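Local coordinates for O-succinylbenzoate synthase (Thermosynechococcus elongatus BP-1, PDB 3H7V), which converts 2-succinyl-6-hydroxy-2,4-cyclohexadiene-1-carboxylate to 2-succinylbenzoate by loss of water, a magnesium-dependent step on the way to phylloquinone, at residues K161-A166 against I190-Q195; A217-V222 against F239-T244. All coordinates share one frame; numbering follows the deposited sequence.

Overall arrangement
Both contacts lie in the parallel barrel sheet of the enolase-type C-terminal domain and follow one another along the chain; the second begins only after the first has ended. Each joins the two strands of a beta-alpha-beta unit: 161-165 and 190-194 through helix 172-185, then 216-218 and 239-242 through helix 225-233. Their centres are about 12 Å apart, and strands 190-194 and 216-218 are neighbours, so four consecutive strands are covered. The magnesium ion ties the two together at the strand ends: Asp165 and Glu194 come from contact 1 and Asp219 from contact 2. Contact 2 also supplies Lys243, the predicted proton acceptor, which puts the metal and the predicted base on the same rim of the barrel.

Contact 1 of 2, residues K161-A166 against I190-Q195; sequences KLRLDA and IEYVEQ. With MG (magnesium ion), chain B.
Arg163 and Glu191 form a salt bridge in which NE and NH2 of the arginine both grip one oxygen, OE1 of Glu191. The shorter bond, Arg163 NE to Glu191 OE1, is 2.6 Å; OE1 lies in the guanidinium plane, and NH2 also donates to Ala293 O. The arginine chain runs extended from CG to NE across the Tyr192 ring: Arg163 CG sits over one face, 3.9 Å from the ring centroid, and the guanidinium is nearly parallel to the ring, 12° apart. Tyr192 takes up this place with CG wedged between backbone N and carbonyl carbon (chi1 60°), and its hydroxyl donates to Glu194 OE1 at 3.2 Å. A leucine here has neither nitrogen, so the Glu191 carboxylate would probably be freer to turn and Ala293 O would lose this donor.

Further along, Asp165 OD2 and Glu194 OE2 are 2.8 Å apart, a closeness explained by the magnesium ion they share. The metal lies 2.2 Å from Asp165 OD2 and 1.9 Å from Glu194 OE2, and the carboxylate planes are turned 61° apart. This is part of the magnesium site at the strand ends of the barrel, completed by Asp219 and three waters. Asp165 OD2 also receives Lys134 NZ, and OD1 the backbone N of Asn167.

The strands run parallel, joined as a beta-alpha-beta unit through helix 172-185, with Glu194 N bonded to Leu164 O at 2.6 Å. Leu162 and Leu164 pack against helix 142-155, Leu164 and Val193 against helix 172-185; strand 132-136 flanks 161-165 and strand 216-218 flanks 190-194.

Contact 2 of 2, residues A217-V222 against F239-T244; sequences ALDESV and FFVIKT. With MG (magnesium ion), chain B.
Lys243 crosses Asp219 at about a right angle at the end of two parallel strands of the TIM-type barrel, joined as a beta-alpha-beta unit. The lysine chain, bent at chi2 and chi3 (71° and 64°), folds back so that NZ reaches Asp219 OD1 at 2.7 Å, a salt bridge on the anti lone pair. The other oxygen, Asp219 OD2, binds the magnesium ion at 2.0 Å, so one carboxylate links the metal to the predicted proton acceptor. Glu220, in the type I turn from Asp219 to Val222, takes hydrogen bonds from two of the metal's waters, through OE1 and OE2, as a second-shell residue.

Earlier along the strands, Val241 points toward segment 217-222, its CG1 lying 3.8 Å from Asp219 OD1, while its CG2 meets Ala217 CB. The Phe240 ring is approached at its edge by Val222 CG1, 4.2 Å from CD1 of the phenylalanine, these two side chains also crossing nearly at right angles. Leu218 pairs with strand 239-242 through both backbone groups, its N donating to Phe239 O and its O accepting from Val241 N.

Three backbone carbonyls also face NZ of Lys243, making four acceptors within bonding distance that must share its hydrogens: Val241 O, Val222 O at 2.8 Å, and Asp219 O, whose opposite face receives Val222 N.

Contact 1 of 2, residues K161-A166 against I190-Q195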
loop_
_atom_site.group_PDB
_atom_site.type_symbol
_atom_site.label_atom_id
_atom_site.label_comp_id
_atom_site.label_asym_id
_atom_site.label_seq_id
_atom_site.Cartn_x
_atom_site.Cartn_y
_atom_site.Cartn_z
ATOM N N LYS A 161 3.057 -13.309 -13.669
ATOM C CA LYS A 161 1.746 -12.839 -13.235
ATOM C C LYS A 161 1.724 -11.346 -13.527
ATOM O O LYS A 161 2.684 -10.641 -13.231
ATOM C CB LYS A 161 1.552 -13.108 -11.741
ATOM C CG LYS A 161 1.453 -14.595 -11.411
ATOM C CD LYS A 161 1.293 -14.859 -9.917
ATOM C CE LYS A 161 2.594 -14.631 -9.157
ATOM N NZ LYS A 161 2.515 -15.124 -7.747
ATOM N N LEU A 162 0.630 -10.864 -14.108
ATOM C CA LEU A 162 0.547 -9.457 -14.470
ATOM C C LEU A 162 -0.688 -8.741 -13.951
ATOM O O LEU A 162 -1.808 -9.238 -14.075
ATOM C CB LEU A 162 0.591 -9.324 -15.996
ATOM C CG LEU A 162 0.454 -7.919 -16.590
ATOM C CD1 LEU A 162 1.667 -7.080 -16.217
ATOM C CD2 LEU A 162 0.330 -8.029 -18.107
ATOM N N ARG A 163 -0.468 -7.567 -13.368
ATOM C CA ARG A 163 -1.548 -6.729 -12.863
ATOM C C ARG A 163 -1.598 -5.513 -13.770
ATOM O O ARG A 163 -0.567 -5.065 -14.269
ATOM C CB ARG A 163 -1.254 -6.261 -11.435
ATOM C CG ARG A 163 -1.150 -7.388 -10.431
ATOM C CD ARG A 163 -0.508 -6.930 -9.138
ATOM N NE ARG A 163 -0.399 -8.044 -8.205
ATOM C CZ ARG A 163 0.234 -7.999 -7.038
ATOM N NH1 ARG A 163 0.831 -6.883 -6.635
ATOM N NH2 ARG A 163 0.278 -9.089 -6.279
ATOM N N LEU A 164 -2.794 -4.984 -13.994
ATOM C CA LEU A 164 -2.947 -3.790 -14.816
ATOM C C LEU A 164 -3.512 -2.726 -13.893
ATOM O O LEU A 164 -4.491 -2.971 -13.192
ATOM C CB LEU A 164 -3.922 -4.043 -15.967
ATOM C CG LEU A 164 -3.596 -5.199 -16.919
ATOM C CD1 LEU A 164 -4.643 -5.237 -18.028
ATOM C CD2 LEU A 164 -2.203 -5.019 -17.513
ATOM N N ASP A 165 -2.902 -1.548 -13.871
ATOM C CA ASP A 165 -3.413 -0.498 -12.999
ATOM C C ASP A 165 -3.892 0.691 -13.821
ATOM O O ASP A 165 -3.093 1.380 -14.459
ATOM C CB ASP A 165 -2.332 -0.041 -12.013
ATOM C CG ASP A 165 -2.911 0.715 -10.832
ATOM O OD1 ASP A 165 -4.004 1.299 -10.982
ATOM O OD2 ASP A 165 -2.272 0.736 -9.757
ATOM N N ALA A 166 -5.199 0.926 -13.809
ATOM C CA ALA A 166 -5.772 2.036 -14.557
ATOM C C ALA A 166 -5.831 3.325 -13.735
ATOM O O ALA A 166 -6.170 4.382 -14.262
ATOM C CB ALA A 166 -7.165 1.668 -15.046
ATOM N N ILE A 190 -3.018 -12.776 -16.253
ATOM C CA ILE A 190 -3.602 -11.548 -15.695
ATOM C C ILE A 190 -4.151 -11.802 -14.291
ATOM O O ILE A 190 -5.165 -12.484 -14.126
ATOM C CB ILE A 190 -4.762 -11.006 -16.571
ATOM C CG1 ILE A 190 -4.255 -10.637 -17.971
ATOM C CG2 ILE A 190 -5.391 -9.793 -15.902
ATOM C CD1 ILE A 190 -3.325 -9.435 -18.012
ATOM N N GLU A 191 -3.489 -11.248 -13.280
ATOM C CA GLU A 191 -3.929 -11.439 -11.902
ATOM C C GLU A 191 -5.180 -10.617 -11.614
ATOM O O GLU A 191 -6.132 -11.115 -11.017
ATOM C CB GLU A 191 -2.810 -11.061 -10.925
ATOM C CG GLU A 191 -3.076 -11.516 -9.493
ATOM C CD GLU A 191 -1.817 -11.587 -8.650
ATOM O OE1 GLU A 191 -1.240 -10.527 -8.334
ATOM O OE2 GLU A 191 -1.396 -12.711 -8.307
ATOM N N TYR A 192 -5.172 -9.358 -12.036
ATOM C CA TYR A 192 -6.323 -8.481 -11.845
ATOM C C TYR A 192 -6.113 -7.117 -12.467
ATOM O O TYR A 192 -5.004 -6.772 -12.879
ATOM C CB TYR A 192 -6.651 -8.303 -10.350
ATOM C CG TYR A 192 -5.562 -7.687 -9.476
ATOM C CD1 TYR A 192 -4.968 -8.429 -8.453
ATOM C CD2 TYR A 192 -5.176 -6.350 -9.626
ATOM C CE1 TYR A 192 -4.022 -7.857 -7.595
ATOM C CE2 TYR A 192 -4.230 -5.769 -8.774
ATOM C CZ TYR A 192 -3.662 -6.529 -7.761
ATOM O OH TYR A 192 -2.755 -5.950 -6.900
ATOM N N VAL A 193 -7.196 -6.356 -12.554
ATOM C CA VAL A 193 -7.137 -4.996 -13.064
ATOM C C VAL A 193 -7.363 -4.149 -11.819
ATOM O O VAL A 193 -8.370 -4.302 -11.133
ATOM C CB VAL A 193 -8.245 -4.700 -14.095
ATOM C CG1 VAL A 193 -8.240 -3.221 -14.437
ATOM C CG2 VAL A 193 -8.010 -5.516 -15.355
ATOM N N GLU A 194 -6.409 -3.276 -11.520
ATOM C CA GLU A 194 -6.489 -2.430 -10.336
ATOM C C GLU A 194 -7.203 -1.110 -10.623
ATOM O O GLU A 194 -6.848 -0.397 -11.560
ATOM C CB GLU A 194 -5.071 -2.162 -9.810
ATOM C CG GLU A 194 -4.987 -1.725 -8.344
ATOM C CD GLU A 194 -3.564 -1.780 -7.795
ATOM O OE1 GLU A 194 -3.021 -2.893 -7.628
ATOM O OE2 GLU A 194 -2.985 -0.711 -7.529
ATOM N N GLN A 195 -8.219 -0.813 -9.814
ATOM C CA GLN A 195 -9.006 0.421 -9.904
ATOM C C GLN A 195 -9.360 0.855 -11.333
ATOM O O GLN A 195 -8.900 1.890 -11.813
ATOM C CB GLN A 195 -8.255 1.553 -9.190
ATOM C CG GLN A 195 -9.121 2.720 -8.728
ATOM C CD GLN A 195 -10.011 2.365 -7.549
ATOM O OE1 GLN A 195 -9.559 1.768 -6.569
ATOM N NE2 GLN A 195 -11.285 2.745 -7.631
HETATM MG MG MG B . -2.912 1.205 -7.744
HETATM O O HOH W 1 1.415 -12.188 -6.978
HETATM O O HOH W 2 -0.399 -14.319 -6.752
HETATM O O HOH W 3 -4.825 1.530 -8.511
HETATM O O HOH W 4 -2.639 3.285 -7.927
HETATM O O HOH W 5 -0.819 1.215 -7.204
#

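Contact 2 of 2, residues A217-V222 against F239-T244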
loop_
_atom_site.group_PDB
_atom_site.type_symbol
_atom_site.label_atom_id
_atom_site.label_comp_id
_atom_site.label_asym_id
_atom_site.label_seq_id
_atom_site.Cartn_x
_atom_site.Cartn_y
_atom_site.Cartn_z
ATOM N N ALA A 217 -9.316 -5.215 -8.543
ATOM C CA ALA A 217 -8.770 -4.848 -7.245
ATOM C C ALA A 217 -9.053 -3.391 -6.918
ATOM O O ALA A 217 -8.960 -2.517 -7.781
ATOM C CB ALA A 217 -7.257 -5.091 -7.210
ATOM N N LEU A 218 -9.401 -3.134 -5.663
ATOM C CA LEU A 218 -9.656 -1.774 -5.214
ATOM C C LEU A 218 -8.365 -1.250 -4.597
ATOM O O LEU A 218 -7.703 -1.955 -3.833
ATOM C CB LEU A 218 -10.763 -1.755 -4.163
ATOM C CG LEU A 218 -12.132 -2.216 -4.654
ATOM C CD1 LEU A 218 -13.080 -2.286 -3.475
ATOM C CD2 LEU A 218 -12.656 -1.264 -5.720
ATOM N N ASP A 219 -8.003 -0.018 -4.933
ATOM C CA ASP A 219 -6.788 0.589 -4.391
ATOM C C ASP A 219 -7.172 1.973 -3.887
ATOM O O ASP A 219 -7.335 2.175 -2.684
ATOM C CB ASP A 219 -5.712 0.675 -5.482
ATOM C CG ASP A 219 -4.401 1.268 -4.976
ATOM O OD1 ASP A 219 -4.281 1.519 -3.761
ATOM O OD2 ASP A 219 -3.486 1.480 -5.803
ATOM N N GLU A 220 -7.344 2.911 -4.810
ATOM C CA GLU A 220 -7.736 4.270 -4.448
ATOM C C GLU A 220 -9.037 4.261 -3.640
ATOM O O GLU A 220 -9.264 5.136 -2.788
ATOM C CB GLU A 220 -7.909 5.124 -5.710
ATOM C CG GLU A 220 -6.604 5.622 -6.330
ATOM C CD GLU A 220 -5.914 4.613 -7.236
ATOM O OE1 GLU A 220 -6.341 3.442 -7.297
ATOM O OE2 GLU A 220 -4.922 5.004 -7.895
ATOM N N SER A 221 -9.884 3.265 -3.900
ATOM C CA SER A 221 -11.164 3.134 -3.200
ATOM C C SER A 221 -11.040 2.673 -1.752
ATOM O O SER A 221 -11.963 2.871 -0.958
ATOM C CB SER A 221 -12.080 2.145 -3.930
ATOM O OG SER A 221 -12.608 2.701 -5.119
ATOM N N VAL A 222 -9.916 2.056 -1.398
ATOM C CA VAL A 222 -9.754 1.563 -0.034
ATOM C C VAL A 222 -8.490 2.032 0.669
ATOM O O VAL A 222 -7.404 1.502 0.449
ATOM C CB VAL A 222 -9.819 0.004 0.019
ATOM C CG1 VAL A 222 -11.249 -0.463 -0.225
ATOM C CG2 VAL A 222 -8.898 -0.602 -1.030
ATOM N N PHE A 239 -10.255 -8.134 -5.199
ATOM C CA PHE A 239 -9.121 -7.925 -4.314
ATOM C C PHE A 239 -9.150 -6.563 -3.635
ATOM O O PHE A 239 -9.793 -5.625 -4.112
ATOM C CB PHE A 239 -7.818 -8.061 -5.112
ATOM C CG PHE A 239 -7.553 -9.454 -5.604
ATOM C CD1 PHE A 239 -6.866 -10.369 -4.812
ATOM C CD2 PHE A 239 -8.020 -9.863 -6.848
ATOM C CE1 PHE A 239 -6.647 -11.675 -5.254
ATOM C CE2 PHE A 239 -7.808 -11.166 -7.299
ATOM C CZ PHE A 239 -7.118 -12.075 -6.498
ATOM N N PHE A 240 -8.444 -6.481 -2.511
ATOM C CA PHE A 240 -8.317 -5.251 -1.730
ATOM C C PHE A 240 -6.829 -4.960 -1.632
ATOM O O PHE A 240 -6.072 -5.808 -1.164
ATOM C CB PHE A 240 -8.824 -5.445 -0.298
ATOM C CG PHE A 240 -10.299 -5.701 -0.185
ATOM C CD1 PHE A 240 -11.190 -4.649 -0.011
ATOM C CD2 PHE A 240 -10.792 -7.000 -0.207
ATOM C CE1 PHE A 240 -12.559 -4.890 0.146
ATOM C CE2 PHE A 240 -12.157 -7.252 -0.053
ATOM C CZ PHE A 240 -13.038 -6.195 0.125
ATOM N N VAL A 241 -6.405 -3.784 -2.078
ATOM C CA VAL A 241 -5.001 -3.409 -1.971
ATOM C C VAL A 241 -4.901 -2.656 -0.645
ATOM O O VAL A 241 -5.403 -1.541 -0.506
ATOM C CB VAL A 241 -4.566 -2.508 -3.144
ATOM C CG1 VAL A 241 -3.139 -2.006 -2.923
ATOM C CG2 VAL A 241 -4.646 -3.305 -4.451
ATOM N N ILE A 242 -4.274 -3.290 0.339
ATOM C CA ILE A 242 -4.144 -2.699 1.664
ATOM C C ILE A 242 -2.848 -1.920 1.865
ATOM O O ILE A 242 -1.759 -2.472 1.716
ATOM C CB ILE A 242 -4.200 -3.796 2.766
ATOM C CG1 ILE A 242 -5.494 -4.618 2.647
ATOM C CG2 ILE A 242 -4.085 -3.151 4.153
ATOM C CD1 ILE A 242 -6.784 -3.824 2.852
ATOM N N LYS A 243 -2.970 -0.636 2.198
ATOM C CA LYS A 243 -1.802 0.190 2.499
ATOM C C LYS A 243 -1.826 0.239 4.020
ATOM O O LYS A 243 -2.456 1.112 4.615
ATOM C CB LYS A 243 -1.952 1.598 1.921
ATOM C CG LYS A 243 -1.634 1.704 0.429
ATOM C CD LYS A 243 -2.706 1.049 -0.445
ATOM C CE LYS A 243 -4.045 1.762 -0.308
ATOM N NZ LYS A 243 -5.095 1.144 -1.177
ATOM N N THR A 244 -1.146 -0.718 4.640
ATOM C CA THR A 244 -1.129 -0.839 6.092
ATOM C C THR A 244 -0.792 0.434 6.864
ATOM O O THR A 244 -1.400 0.711 7.894
ATOM C CB THR A 244 -0.188 -1.987 6.509
ATOM O OG1 THR A 244 -0.597 -3.181 5.832
ATOM C CG2 THR A 244 -0.257 -2.236 8.010
HETATM MG MG MG B . -2.912 1.205 -7.744
HETATM O O HOH W 3 -4.825 1.530 -8.511
HETATM O O HOH W 4 -2.639 3.285 -7.927
HETATM O O HOH W 6 -5.560 0.475 2.557
HETATM O O HOH W 5 -0.819 1.215 -7.204
#